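Local coordinates for protein phosphoribosylformylglycinamidine synthase 2 (Thermus thermophilus, PDB 3VIU) that is a PurM-like protein built from two pairs of AIR synthase related domains, with adenosine-5'-diphosphate and a magnesium ion bound in the model, at residues A[76-81]-A[439-444]; A[113-118]-A[179-184]; A[154-159]-A[412-417]; A[421-426]-A[433-438]. One frame throughout, in Å; residues are numbered along the deposited sequence.

Contact 1 (A[76-81]-A[439-444])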
loop_
_atom_site.group_PDB
_atom_site.type_symbol
_atom_site.label_atom_id
_atom_site.label_comp_id
_atom_site.label_asym_id
_atom_site.label_seq_id
_atom_site.Cartn_x
_atom_site.Cartn_y
_atom_site.Cartn_z
ATOM N N GLU A 76 8.178 22.954 -5.438
ATOM C CA GLU A 76 7.549 24.223 -5.115
ATOM C C GLU A 76 7.241 24.343 -3.621
ATOM O O GLU A 76 6.262 24.973 -3.213
ATOM C CB GLU A 76 6.287 24.411 -5.965
ATOM C CG GLU A 76 6.598 24.423 -7.464
ATOM C CD GLU A 76 5.415 24.818 -8.345
ATOM O OE1 GLU A 76 5.528 24.654 -9.583
ATOM O OE2 GLU A 76 4.382 25.297 -7.816
ATOM N N GLY A 77 8.096 23.734 -2.808
ATOM C CA GLY A 77 7.919 23.803 -1.371
ATOM C C GLY A 77 7.034 22.735 -0.763
ATOM O O GLY A 77 6.910 22.674 0.461
ATOM N N TRP A 78 6.414 21.897 -1.590
ATOM C CA TRP A 78 5.550 20.847 -1.060
ATOM C C TRP A 78 6.240 19.503 -0.891
ATOM O O TRP A 78 7.203 19.186 -1.585
ATOM C CB TRP A 78 4.332 20.640 -1.945
ATOM C CG TRP A 78 3.504 21.838 -2.119
ATOM C CD1 TRP A 78 3.606 22.762 -3.110
ATOM C CD2 TRP A 78 2.406 22.241 -1.300
ATOM N NE1 TRP A 78 2.631 23.716 -2.966
ATOM C CE2 TRP A 78 1.880 23.420 -1.861
ATOM C CE3 TRP A 78 1.813 21.718 -0.145
ATOM C CZ2 TRP A 78 0.784 24.089 -1.309
ATOM C CZ3 TRP A 78 0.724 22.384 0.406
ATOM C CH2 TRP A 78 0.221 23.557 -0.180
ATOM N N ALA A 79 5.723 18.715 0.044
ATOM C CA ALA A 79 6.244 17.381 0.328
ATOM C C ALA A 79 5.048 16.442 0.434
ATOM O O ALA A 79 3.907 16.888 0.596
ATOM C CB ALA A 79 7.026 17.385 1.639
ATOM N N VAL A 80 5.304 15.143 0.333
ATOM C CA VAL A 80 4.241 14.159 0.431
ATOM C C VAL A 80 4.640 13.013 1.351
ATOM O O VAL A 80 5.703 12.408 1.194
ATOM C CB VAL A 80 3.867 13.591 -0.960
ATOM C CG1 VAL A 80 2.981 12.367 -0.815
ATOM C CG2 VAL A 80 3.139 14.646 -1.763
ATOM N N ALA A 81 3.784 12.737 2.326
ATOM C CA ALA A 81 4.029 11.653 3.252
ATOM C C ALA A 81 3.115 10.515 2.838
ATOM O O ALA A 81 1.994 10.745 2.385
ATOM C CB ALA A 81 3.704 12.089 4.673
ATOM N N THR A 439 -1.264 25.331 -7.936
ATOM C CA THR A 439 0.030 25.011 -8.526
ATOM C C THR A 439 -0.155 24.213 -9.804
ATOM O O THR A 439 -1.275 23.895 -10.201
ATOM C CB THR A 439 0.902 24.146 -7.593
ATOM O OG1 THR A 439 0.517 22.767 -7.717
ATOM C CG2 THR A 439 0.751 24.596 -6.145
ATOM N N ARG A 440 0.963 23.878 -10.435
ATOM C CA ARG A 440 0.945 23.089 -11.654
ATOM C C ARG A 440 1.331 21.666 -11.287
ATOM O O ARG A 440 1.471 20.804 -12.147
ATOM C CB ARG A 440 1.953 23.652 -12.634
ATOM C CG ARG A 440 1.770 25.134 -12.884
ATOM C CD ARG A 440 2.883 25.642 -13.755
ATOM N NE ARG A 440 2.989 24.839 -14.964
ATOM C CZ ARG A 440 3.996 24.925 -15.818
ATOM N NH1 ARG A 440 4.984 25.782 -15.584
ATOM N NH2 ARG A 440 4.010 24.159 -16.904
ATOM N N LEU A 441 1.492 21.433 -9.990
ATOM C CA LEU A 441 1.891 20.133 -9.485
ATOM C C LEU A 441 0.787 19.092 -9.395
ATOM O O LEU A 441 -0.368 19.393 -9.080
ATOM C CB LEU A 441 2.537 20.290 -8.109
ATOM C CG LEU A 441 3.792 21.161 -8.074
ATOM C CD1 LEU A 441 4.215 21.383 -6.632
ATOM C CD2 LEU A 441 4.899 20.496 -8.879
ATOM N N GLY A 442 1.181 17.855 -9.673
ATOM C CA GLY A 442 0.281 16.726 -9.612
ATOM C C GLY A 442 1.026 15.575 -8.966
ATOM O O GLY A 442 2.199 15.341 -9.266
ATOM N N VAL A 443 0.353 14.868 -8.062
ATOM C CA VAL A 443 0.946 13.729 -7.368
ATOM C C VAL A 443 0.278 12.452 -7.858
ATOM O O VAL A 443 -0.944 12.335 -7.794
ATOM C CB VAL A 443 0.731 13.847 -5.856
ATOM C CG1 VAL A 443 1.413 12.699 -5.144
ATOM C CG2 VAL A 443 1.249 15.193 -5.366
ATOM N N ALA A 444 1.075 11.506 -8.352
ATOM C CA ALA A 444 0.548 10.242 -8.852
ATOM C C ALA A 444 0.845 9.105 -7.874
ATOM O O ALA A 444 1.899 9.080 -7.240
ATOM C CB ALA A 444 1.141 9.929 -10.216
#
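The two six-stranded sheets of the PurM-like N-terminal domains meet here face to face. One sheet contributes strand 78-86 and the other strand 441-448, which has the same place in its own strand order. The arrangement is consistent with the pseudo-dimer known from PurM-like proteins. The contact is made by side chains, and the backbones stay well apart, with Val-80 CA 8.5 Å from Val-443 CA.

At the inner end Val-80 and Val-443 reach toward each other tip to tip. Both have CG2 anti to the carbonyl carbon, and the two CG2 atoms lie 4.1 Å apart. Further out, Trp-78 and Leu-441 cross obliquely. CD1 of Leu-441 comes to 3.8 Å from Trp-78 CD1. The same methyl is also touched by Glu-76, whose CB is 3.7 Å away. Glu-76 is extended beyond CG, so it runs alongside Leu-441 and Thr-439, pointing the other way. Its OE2 ends 3.7 Å from Thr-439 CB. The methyl of Thr-439 also turns inward and meets the indole, with CG2 3.8 Å from Trp-78 NE1.

Arg-182 of the neighbouring strand makes a cation-pi contact with Trp-78, so the indole is shared between this interface and its own sheet. On the other segment, Thr-439 has OG1 between its backbone N and carbonyl carbon (chi1 82°). This directs OG1 back to its own chain. There it is hydrogen-bonded to Ile-436 O, and it closes an ST turn by accepting from Leu-441 N at 2.8 Å.

Contact 2 (A[113-118]-A[179-184])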
loop_
_atom_site.group_PDB
_atom_site.type_symbol
_atom_site.label_atom_id
_atom_site.label_comp_id
_atom_site.label_asym_id
_atom_site.label_seq_id
_atom_site.Cartn_x
_atom_site.Cartn_y
_atom_site.Cartn_z
HETATM N N MSE A 113 2.872 13.140 10.806
HETATM C CA MSE A 113 3.982 13.770 10.086
HETATM C C MSE A 113 3.634 15.235 9.799
HETATM O O MSE A 113 4.462 15.992 9.285
HETATM C CB MSE A 113 4.248 13.072 8.751
HETATM C CG MSE A 113 4.600 11.610 8.841
HETATM SE SE MSE A 113 6.032 11.200 10.080
HETATM C CE MSE A 113 7.514 12.077 9.193
ATOM N N GLY A 114 2.401 15.619 10.123
ATOM C CA GLY A 114 1.949 16.976 9.885
ATOM C C GLY A 114 1.441 17.135 8.466
ATOM O O GLY A 114 1.315 18.250 7.953
ATOM N N ALA A 115 1.155 16.005 7.827
ATOM C CA ALA A 115 0.658 15.997 6.456
ATOM C C ALA A 115 -0.842 15.753 6.450
ATOM O O ALA A 115 -1.338 14.842 7.113
ATOM C CB ALA A 115 1.356 14.918 5.654
ATOM N N ARG A 116 -1.563 16.585 5.707
ATOM C CA ARG A 116 -3.002 16.439 5.609
ATOM C C ARG A 116 -3.315 15.348 4.590
ATOM O O ARG A 116 -2.909 15.432 3.430
ATOM C CB ARG A 116 -3.629 17.760 5.176
ATOM C CG ARG A 116 -5.102 17.680 4.871
ATOM C CD ARG A 116 -5.615 19.024 4.378
ATOM N NE ARG A 116 -5.643 20.020 5.446
ATOM C CZ ARG A 116 -6.602 20.097 6.363
ATOM N NH1 ARG A 116 -7.617 19.240 6.340
ATOM N NH2 ARG A 116 -6.544 21.026 7.309
ATOM N N PRO A 117 -4.022 14.295 5.018
ATOM C CA PRO A 117 -4.398 13.175 4.146
ATOM C C PRO A 117 -5.145 13.644 2.895
ATOM O O PRO A 117 -6.171 14.301 3.002
ATOM C CB PRO A 117 -5.279 12.325 5.050
ATOM C CG PRO A 117 -4.659 12.539 6.396
ATOM C CD PRO A 117 -4.421 14.029 6.411
ATOM N N ILE A 118 -4.638 13.300 1.716
ATOM C CA ILE A 118 -5.293 13.716 0.484
ATOM C C ILE A 118 -5.810 12.527 -0.290
ATOM O O ILE A 118 -6.568 12.686 -1.251
ATOM C CB ILE A 118 -4.342 14.534 -0.450
ATOM C CG1 ILE A 118 -3.151 13.672 -0.887
ATOM C CG2 ILE A 118 -3.880 15.795 0.260
ATOM C CD1 ILE A 118 -2.147 14.395 -1.788
ATOM N N GLY A 179 -0.515 12.041 2.107
ATOM C CA GLY A 179 -0.779 13.302 2.772
ATOM C C GLY A 179 0.195 14.358 2.291
ATOM O O GLY A 179 1.347 14.040 1.973
ATOM N N LEU A 180 -0.249 15.610 2.208
ATOM C CA LEU A 180 0.657 16.660 1.771
ATOM C C LEU A 180 0.882 17.680 2.863
ATOM O O LEU A 180 0.062 17.849 3.768
ATOM C CB LEU A 180 0.168 17.349 0.483
ATOM C CG LEU A 180 -0.910 18.433 0.420
ATOM C CD1 LEU A 180 -0.576 19.604 1.321
ATOM C CD2 LEU A 180 -1.016 18.925 -1.010
ATOM N N LEU A 181 2.016 18.355 2.772
ATOM C CA LEU A 181 2.382 19.363 3.743
ATOM C C LEU A 181 3.465 20.253 3.167
ATOM O O LEU A 181 4.053 19.956 2.123
ATOM C CB LEU A 181 2.908 18.699 5.016
ATOM C CG LEU A 181 4.211 17.908 4.866
ATOM C CD1 LEU A 181 4.767 17.595 6.244
ATOM C CD2 LEU A 181 3.973 16.627 4.079
ATOM N N ARG A 182 3.715 21.355 3.858
ATOM C CA ARG A 182 4.749 22.287 3.465
ATOM C C ARG A 182 5.987 21.702 4.119
ATOM O O ARG A 182 5.964 21.381 5.301
ATOM C CB ARG A 182 4.438 23.672 4.028
ATOM C CG ARG A 182 3.114 24.242 3.530
ATOM C CD ARG A 182 3.189 24.511 2.050
ATOM N NE ARG A 182 4.241 25.484 1.791
ATOM C CZ ARG A 182 4.734 25.769 0.591
ATOM N NH1 ARG A 182 4.276 25.151 -0.490
ATOM N NH2 ARG A 182 5.694 26.679 0.484
ATOM N N GLU A 183 7.051 21.538 3.343
ATOM C CA GLU A 183 8.290 20.962 3.850
ATOM C C GLU A 183 8.679 21.573 5.199
ATOM O O GLU A 183 9.022 20.866 6.151
ATOM C CB GLU A 183 9.410 21.172 2.825
ATOM C CG GLU A 183 10.542 20.166 2.927
ATOM C CD GLU A 183 11.529 20.278 1.778
ATOM O OE1 GLU A 183 11.077 20.398 0.618
ATOM O OE2 GLU A 183 12.753 20.237 2.035
ATOM N N GLU A 184 8.606 22.895 5.262
ATOM C CA GLU A 184 8.940 23.659 6.459
ATOM C C GLU A 184 8.271 23.139 7.733
ATOM O O GLU A 184 8.724 23.434 8.838
ATOM C CB GLU A 184 8.538 25.115 6.236
ATOM C CG GLU A 184 7.042 25.282 5.971
ATOM C CD GLU A 184 6.680 26.652 5.434
ATOM O OE1 GLU A 184 7.087 27.661 6.051
ATOM O OE2 GLU A 184 5.982 26.716 4.397
HETATM O O HOH W 1 0.121 20.438 6.053
#
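Leu-180 O is gripped by one short hydrogen bond and two lesser contacts. The short bond comes from Arg-116 N at 2.8 Å and lies in the carbonyl plane, somewhat bent at the hydrogen (148°). Ala-115 CA adds a CA-H...O contact, and a water donates a weak bond. The same water donates to Gly-114 O, so it bridges the two segments just beyond the last strand pair. The return bond, from Leu-180 N to Arg-116 O, is 2.9 Å long. Here the donor sits 39° above the carbonyl plane. Together the two bonds make Arg-116 and Leu-180 an antiparallel hydrogen-bonded pair.

Pro-117 and Gly-179 follow as the non-hydrogen-bonded pair. Gly-179 has no side chain, and the strands draw very close there, with the two CA atoms 3.9 Å apart. Leu-181 covers the turn. Its CG stands between the backbone N and carbonyl carbon (chi1 65°). The two methyls branch from it to different partners. CD1 lies 3.5 Å from O of Met-113, a selenomethionine. CD2 lies 3.5 Å from Ala-115 CB. On the Arg-116 and Leu-180 face, Ile-118 crosses Leu-180 at about a right angle, with its CG2 4.0 Å from Leu-180 CG.

Gly-114 ends helix 95-112 in a Schellman motif and turns the chain into strand 116-126. Strand 172-182 lies between that strand and 78-86. Arg-116 bends at chi3 to pack on helix 235-250, where it forms a salt bridge with Glu-243, while Ile-118 and Leu-180 pack on Thr-422 of strand 422-424.

Contact 3 (A[154-159]-A[412-417]); sequences VPTVGG and ERYDHQ
Thr-156 lies over one face of the Tyr-414 ring. Its CB makes a CH-pi contact, 3.9 Å from the centroid of the Tyr-414 ring and 28° off the ring normal. The nearest ring atom is Tyr-414 CD2, 3.5 Å from Thr-156 CB. The methyl also rests on the ring, with CG2 3.6 Å from Tyr-414 CE2. OG1 is anti to the carbonyl carbon (chi1 -72°) and stands above the ring centre. The two side chains cross obliquely.

Beside them Pro-155 presses on backbone carbonyls. Its CG is 3.3 Å from His-416 O, and its CB is 3.4 Å from Asp-415 O. The pyrrolidine also crosses the His-416 side chain at about a right angle, with Pro-155 CD 4.2 Å from His-416 CB.

The next shell is helix 132-152. Tyr-414 packs on Val-142 and Ala-146, so the helix and Thr-156 together hold the ring. His-416 is fixed at its far end by a hydrogen bond from NE2 to Asn-150 O. Thr-156 itself packs on Leu-120 and Asp-122 of the adjacent strand.

Loop 412-417 thus packs against the start of strand 156-163, an edge strand of the sheet, and against the helix that leads into it. Strand 116-126, helix 132-152 and the parallel strand 156-163 form a beta-alpha-beta crossover, here within the first PurM-like N-terminal domain.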
loop_
_atom_site.group_PDB
_atom_site.type_symbol
_atom_site.label_atom_id
_atom_site.label_comp_id
_atom_site.label_asym_id
_atom_site.label_seq_id
_atom_site.Cartn_x
_atom_site.Cartn_y
_atom_site.Cartn_z
ATOM N N VAL A 154 -11.712 12.008 3.395
ATOM C CA VAL A 154 -10.561 11.624 2.592
ATOM C C VAL A 154 -11.018 10.572 1.594
ATOM O O VAL A 154 -11.498 9.507 1.977
ATOM C CB VAL A 154 -9.432 11.050 3.462
ATOM C CG1 VAL A 154 -8.260 10.641 2.586
ATOM C CG2 VAL A 154 -8.989 12.093 4.483
ATOM N N PRO A 155 -10.880 10.860 0.295
ATOM C CA PRO A 155 -11.301 9.914 -0.733
ATOM C C PRO A 155 -10.357 8.748 -0.917
ATOM O O PRO A 155 -9.150 8.858 -0.689
ATOM C CB PRO A 155 -11.345 10.771 -1.985
ATOM C CG PRO A 155 -10.150 11.654 -1.784
ATOM C CD PRO A 155 -10.290 12.066 -0.321
ATOM N N THR A 156 -10.928 7.626 -1.322
ATOM C CA THR A 156 -10.149 6.449 -1.631
ATOM C C THR A 156 -10.093 6.578 -3.147
ATOM O O THR A 156 -11.093 6.380 -3.830
ATOM C CB THR A 156 -10.883 5.182 -1.192
ATOM O OG1 THR A 156 -10.860 5.114 0.237
ATOM C CG2 THR A 156 -10.216 3.943 -1.758
ATOM N N VAL A 157 -8.926 6.950 -3.661
ATOM C CA VAL A 157 -8.748 7.186 -5.092
ATOM C C VAL A 157 -8.407 5.991 -5.974
ATOM O O VAL A 157 -8.317 6.121 -7.198
ATOM C CB VAL A 157 -7.664 8.247 -5.316
ATOM C CG1 VAL A 157 -8.067 9.545 -4.633
ATOM C CG2 VAL A 157 -6.330 7.738 -4.782
ATOM N N GLY A 158 -8.208 4.833 -5.366
ATOM C CA GLY A 158 -7.869 3.667 -6.152
ATOM C C GLY A 158 -7.315 2.571 -5.276
ATOM O O GLY A 158 -7.428 2.630 -4.047
ATOM N N GLY A 159 -6.708 1.570 -5.902
ATOM C CA GLY A 159 -6.155 0.472 -5.141
ATOM C C GLY A 159 -5.984 -0.762 -5.994
ATOM O O GLY A 159 -5.873 -0.662 -7.212
ATOM N N GLU A 412 -17.514 3.622 -6.390
ATOM C CA GLU A 412 -18.753 4.390 -6.424
ATOM C C GLU A 412 -19.266 4.567 -4.992
ATOM O O GLU A 412 -20.171 5.365 -4.734
ATOM C CB GLU A 412 -19.805 3.674 -7.276
ATOM C CG GLU A 412 -19.920 4.208 -8.701
ATOM C CD GLU A 412 -20.776 3.318 -9.598
ATOM O OE1 GLU A 412 -21.858 2.884 -9.145
ATOM O OE2 GLU A 412 -20.370 3.060 -10.756
ATOM N N ARG A 413 -18.681 3.817 -4.064
ATOM C CA ARG A 413 -19.068 3.898 -2.661
ATOM C C ARG A 413 -18.372 5.087 -2.015
ATOM O O ARG A 413 -18.823 5.597 -0.993
ATOM C CB ARG A 413 -18.647 2.631 -1.904
ATOM C CG ARG A 413 -19.302 1.341 -2.355
ATOM C CD ARG A 413 -20.802 1.390 -2.142
ATOM N NE ARG A 413 -21.418 0.101 -2.415
ATOM C CZ ARG A 413 -21.133 -1.012 -1.750
ATOM N NH1 ARG A 413 -20.242 -0.986 -0.775
ATOM N NH2 ARG A 413 -21.742 -2.148 -2.058
ATOM N N TYR A 414 -17.274 5.527 -2.623
ATOM C CA TYR A 414 -16.484 6.627 -2.079
ATOM C C TYR A 414 -16.679 7.976 -2.777
ATOM O O TYR A 414 -16.864 8.039 -3.996
ATOM C CB TYR A 414 -14.995 6.256 -2.124
ATOM C CG TYR A 414 -14.693 4.788 -1.869
ATOM C CD1 TYR A 414 -15.224 4.121 -0.759
ATOM C CD2 TYR A 414 -13.846 4.075 -2.721
ATOM C CE1 TYR A 414 -14.914 2.779 -0.502
ATOM C CE2 TYR A 414 -13.528 2.735 -2.476
ATOM C CZ TYR A 414 -14.063 2.093 -1.365
ATOM O OH TYR A 414 -13.737 0.774 -1.117
ATOM N N ASP A 415 -16.630 9.051 -1.991
ATOM C CA ASP A 415 -16.764 10.408 -2.521
ATOM C C ASP A 415 -15.643 11.305 -1.995
ATOM O O ASP A 415 -14.694 10.823 -1.380
ATOM C CB ASP A 415 -18.142 11.007 -2.178
ATOM C CG ASP A 415 -18.561 10.763 -0.731
ATOM O OD1 ASP A 415 -17.866 11.235 0.190
ATOM O OD2 ASP A 415 -19.599 10.100 -0.516
ATOM N N HIS A 416 -15.754 12.604 -2.253
ATOM C CA HIS A 416 -14.757 13.583 -1.825
ATOM C C HIS A 416 -13.545 13.655 -2.747
ATOM O O HIS A 416 -12.439 13.950 -2.294
ATOM C CB HIS A 416 -14.268 13.293 -0.404
ATOM C CG HIS A 416 -15.309 13.491 0.650
ATOM N ND1 HIS A 416 -15.966 14.690 0.832
ATOM C CD2 HIS A 416 -15.795 12.648 1.592
ATOM C CE1 HIS A 416 -16.811 14.576 1.841
ATOM N NE2 HIS A 416 -16.727 13.348 2.319
ATOM N N GLN A 417 -13.740 13.387 -4.032
ATOM C CA GLN A 417 -12.628 13.461 -4.973
ATOM C C GLN A 417 -12.088 14.891 -5.031
ATOM O O GLN A 417 -10.920 15.108 -5.365
ATOM C CB GLN A 417 -13.063 13.014 -6.369
ATOM C CG GLN A 417 -13.426 11.548 -6.454
ATOM C CD GLN A 417 -14.783 11.240 -5.852
ATOM O OE1 GLN A 417 -15.115 10.079 -5.617
ATOM N NE2 GLN A 417 -15.582 12.277 -5.612
#

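Contact 4 (A[421-426]-A[433-438])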
loop_
_atom_site.group_PDB
_atom_site.type_symbol
_atom_site.label_atom_id
_atom_site.label_comp_id
_atom_site.label_asym_id
_atom_site.label_seq_id
_atom_site.Cartn_x
_atom_site.Cartn_y
_atom_site.Cartn_z
ATOM N N ARG A 421 -7.529 21.357 -1.108
ATOM C CA ARG A 421 -6.177 21.660 -1.558
ATOM C C ARG A 421 -5.828 20.789 -2.751
ATOM O O ARG A 421 -5.035 21.172 -3.611
ATOM C CB ARG A 421 -5.162 21.410 -0.431
ATOM C CG ARG A 421 -5.727 21.572 0.976
ATOM C CD ARG A 421 -4.658 21.909 2.006
ATOM N NE ARG A 421 -4.088 23.237 1.788
ATOM C CZ ARG A 421 -3.558 23.994 2.745
ATOM N NH1 ARG A 421 -3.524 23.559 4.001
ATOM N NH2 ARG A 421 -3.067 25.193 2.451
ATOM N N THR A 422 -6.442 19.615 -2.800
ATOM C CA THR A 422 -6.182 18.667 -3.865
ATOM C C THR A 422 -7.467 18.171 -4.504
ATOM O O THR A 422 -8.527 18.222 -3.895
ATOM C CB THR A 422 -5.400 17.449 -3.326
ATOM O OG1 THR A 422 -6.176 16.785 -2.320
ATOM C CG2 THR A 422 -4.087 17.894 -2.715
ATOM N N ALA A 423 -7.361 17.691 -5.739
ATOM C CA ALA A 423 -8.513 17.161 -6.457
ATOM C C ALA A 423 -8.079 16.004 -7.338
ATOM O O ALA A 423 -7.017 16.045 -7.963
ATOM C CB ALA A 423 -9.156 18.241 -7.304
ATOM N N LEU A 424 -8.902 14.964 -7.371
ATOM C CA LEU A 424 -8.618 13.798 -8.187
ATOM C C LEU A 424 -9.066 14.096 -9.617
ATOM O O LEU A 424 -10.192 14.537 -9.845
ATOM C CB LEU A 424 -9.370 12.582 -7.645
ATOM C CG LEU A 424 -9.377 11.323 -8.514
ATOM C CD1 LEU A 424 -7.966 10.771 -8.634
ATOM C CD2 LEU A 424 -10.304 10.278 -7.908
ATOM N N LEU A 425 -8.179 13.876 -10.578
ATOM C CA LEU A 425 -8.520 14.112 -11.973
ATOM C C LEU A 425 -9.390 12.937 -12.433
ATOM O O LEU A 425 -8.955 11.789 -12.431
ATOM C CB LEU A 425 -7.237 14.231 -12.798
ATOM C CG LEU A 425 -6.237 15.256 -12.229
ATOM C CD1 LEU A 425 -5.009 15.329 -13.130
ATOM C CD2 LEU A 425 -6.891 16.632 -12.108
ATOM N N PRO A 426 -10.646 13.215 -12.814
ATOM C CA PRO A 426 -11.602 12.193 -13.266
ATOM C C PRO A 426 -11.264 11.349 -14.502
ATOM O O PRO A 426 -11.824 10.260 -14.679
ATOM C CB PRO A 426 -12.908 12.983 -13.419
ATOM C CG PRO A 426 -12.435 14.371 -13.747
ATOM C CD PRO A 426 -11.262 14.554 -12.816
ATOM N N VAL A 433 -4.114 10.489 -9.955
ATOM C CA VAL A 433 -3.391 11.758 -10.047
ATOM C C VAL A 433 -4.105 12.848 -9.261
ATOM O O VAL A 433 -5.165 13.310 -9.668
ATOM C CB VAL A 433 -3.261 12.224 -11.520
ATOM C CG1 VAL A 433 -2.636 13.612 -11.585
ATOM C CG2 VAL A 433 -2.415 11.230 -12.300
ATOM N N LEU A 434 -3.518 13.249 -8.139
ATOM C CA LEU A 434 -4.095 14.294 -7.297
ATOM C C LEU A 434 -3.462 15.646 -7.625
ATOM O O LEU A 434 -2.259 15.838 -7.445
ATOM C CB LEU A 434 -3.869 13.986 -5.811
ATOM C CG LEU A 434 -4.561 12.798 -5.138
ATOM C CD1 LEU A 434 -6.058 12.884 -5.368
ATOM C CD2 LEU A 434 -4.010 11.492 -5.670
ATOM N N TRP A 435 -4.281 16.579 -8.100
ATOM C CA TRP A 435 -3.809 17.912 -8.450
ATOM C C TRP A 435 -3.751 18.825 -7.232
ATOM O O TRP A 435 -4.694 18.899 -6.449
ATOM C CB TRP A 435 -4.725 18.519 -9.520
ATOM C CG TRP A 435 -4.553 20.001 -9.752
ATOM C CD1 TRP A 435 -3.374 20.690 -9.859
ATOM C CD2 TRP A 435 -5.594 20.953 -10.000
ATOM N NE1 TRP A 435 -3.619 22.009 -10.165
ATOM C CE2 TRP A 435 -4.972 22.198 -10.258
ATOM C CE3 TRP A 435 -6.993 20.875 -10.034
ATOM C CZ2 TRP A 435 -5.701 23.355 -10.546
ATOM C CZ3 TRP A 435 -7.721 22.030 -10.320
ATOM C CH2 TRP A 435 -7.070 23.253 -10.572
ATOM N N ILE A 436 -2.624 19.502 -7.062
ATOM C CA ILE A 436 -2.470 20.424 -5.956
ATOM C C ILE A 436 -2.914 21.790 -6.465
ATOM O O ILE A 436 -2.184 22.454 -7.205
ATOM C CB ILE A 436 -1.019 20.509 -5.492
ATOM C CG1 ILE A 436 -0.558 19.144 -4.990
ATOM C CG2 ILE A 436 -0.891 21.548 -4.393
ATOM C CD1 ILE A 436 0.906 19.086 -4.668
ATOM N N LYS A 437 -4.121 22.190 -6.068
ATOM C CA LYS A 437 -4.701 23.461 -6.483
ATOM C C LYS A 437 -3.787 24.636 -6.191
ATOM O O LYS A 437 -3.111 24.669 -5.168
ATOM C CB LYS A 437 -6.050 23.681 -5.792
ATOM C CG LYS A 437 -7.116 22.660 -6.138
ATOM C CD LYS A 437 -8.408 23.000 -5.418
ATOM C CE LYS A 437 -9.440 21.903 -5.572
ATOM N NZ LYS A 437 -9.783 21.677 -7.001
ATOM N N GLY A 438 -3.779 25.603 -7.103
ATOM C CA GLY A 438 -2.942 26.772 -6.930
ATOM C C GLY A 438 -1.557 26.563 -7.515
ATOM O O GLY A 438 -0.764 27.504 -7.582
HETATM O O HOH W 2 -3.567 23.297 -2.502
HETATM O O HOH W 3 -6.762 10.144 -11.374
#
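Leu-425 leans across the end of the neighbouring strand, with CG anti to its carbonyl carbon. CB lies 3.9 Å from Val-433 O, and CG comes closer to the same oxygen at 3.4 Å. CD1 then turns to the valine side chain and sits tightly against it, 3.3 Å from Val-433 CG1. CD2 goes the other way and touches Trp-435 CB at 3.9 Å, crossing that side chain at about a right angle.

The backbone beneath is held by four hydrogen bonds. Leu-425 N gives to Val-433 O nearly along the C=O axis. Ala-423 and Trp-435 exchange two bonds, of which Trp-435 N to Ala-423 O is the shorter at 2.8 Å. Lys-437 N reaches Arg-421 O at the other end. A water bridges the strands at each end, one between Leu-425 O and Val-433 N, the other between Arg-421 O and Lys-437 O. Trp-435 NE1 is bonded to Thr-439 O.

Thr-422, Leu-424, Leu-434 and Ile-436 point to one face, toward the first sheet. The whole is a beta hairpin, and strand 422-424 is one of the two outermost strands of the second PurM-like N-terminal sheet within the chain.

How the contacts relate
Segment 76-81 comes first and opens contact 1, which closes last, at 439-444. The other three contacts all fall within that long loop. Contact 2 opens at 113-118 and closes at 179-184. Before it closes, contact 3 opens at 154-159, so the two cross. Contact 3 closes only at 412-417, in the loop between helix 408-411 and strand 422-424. Contact 4 follows in series and is a local hairpin. Contact 2 is internal to the first six-stranded sheet and contact 4 to the second. Contacts 1 and 3 join the two halves: contact 1 packs sheet on sheet, and contact 3 lays the loop before the second sheet on the first.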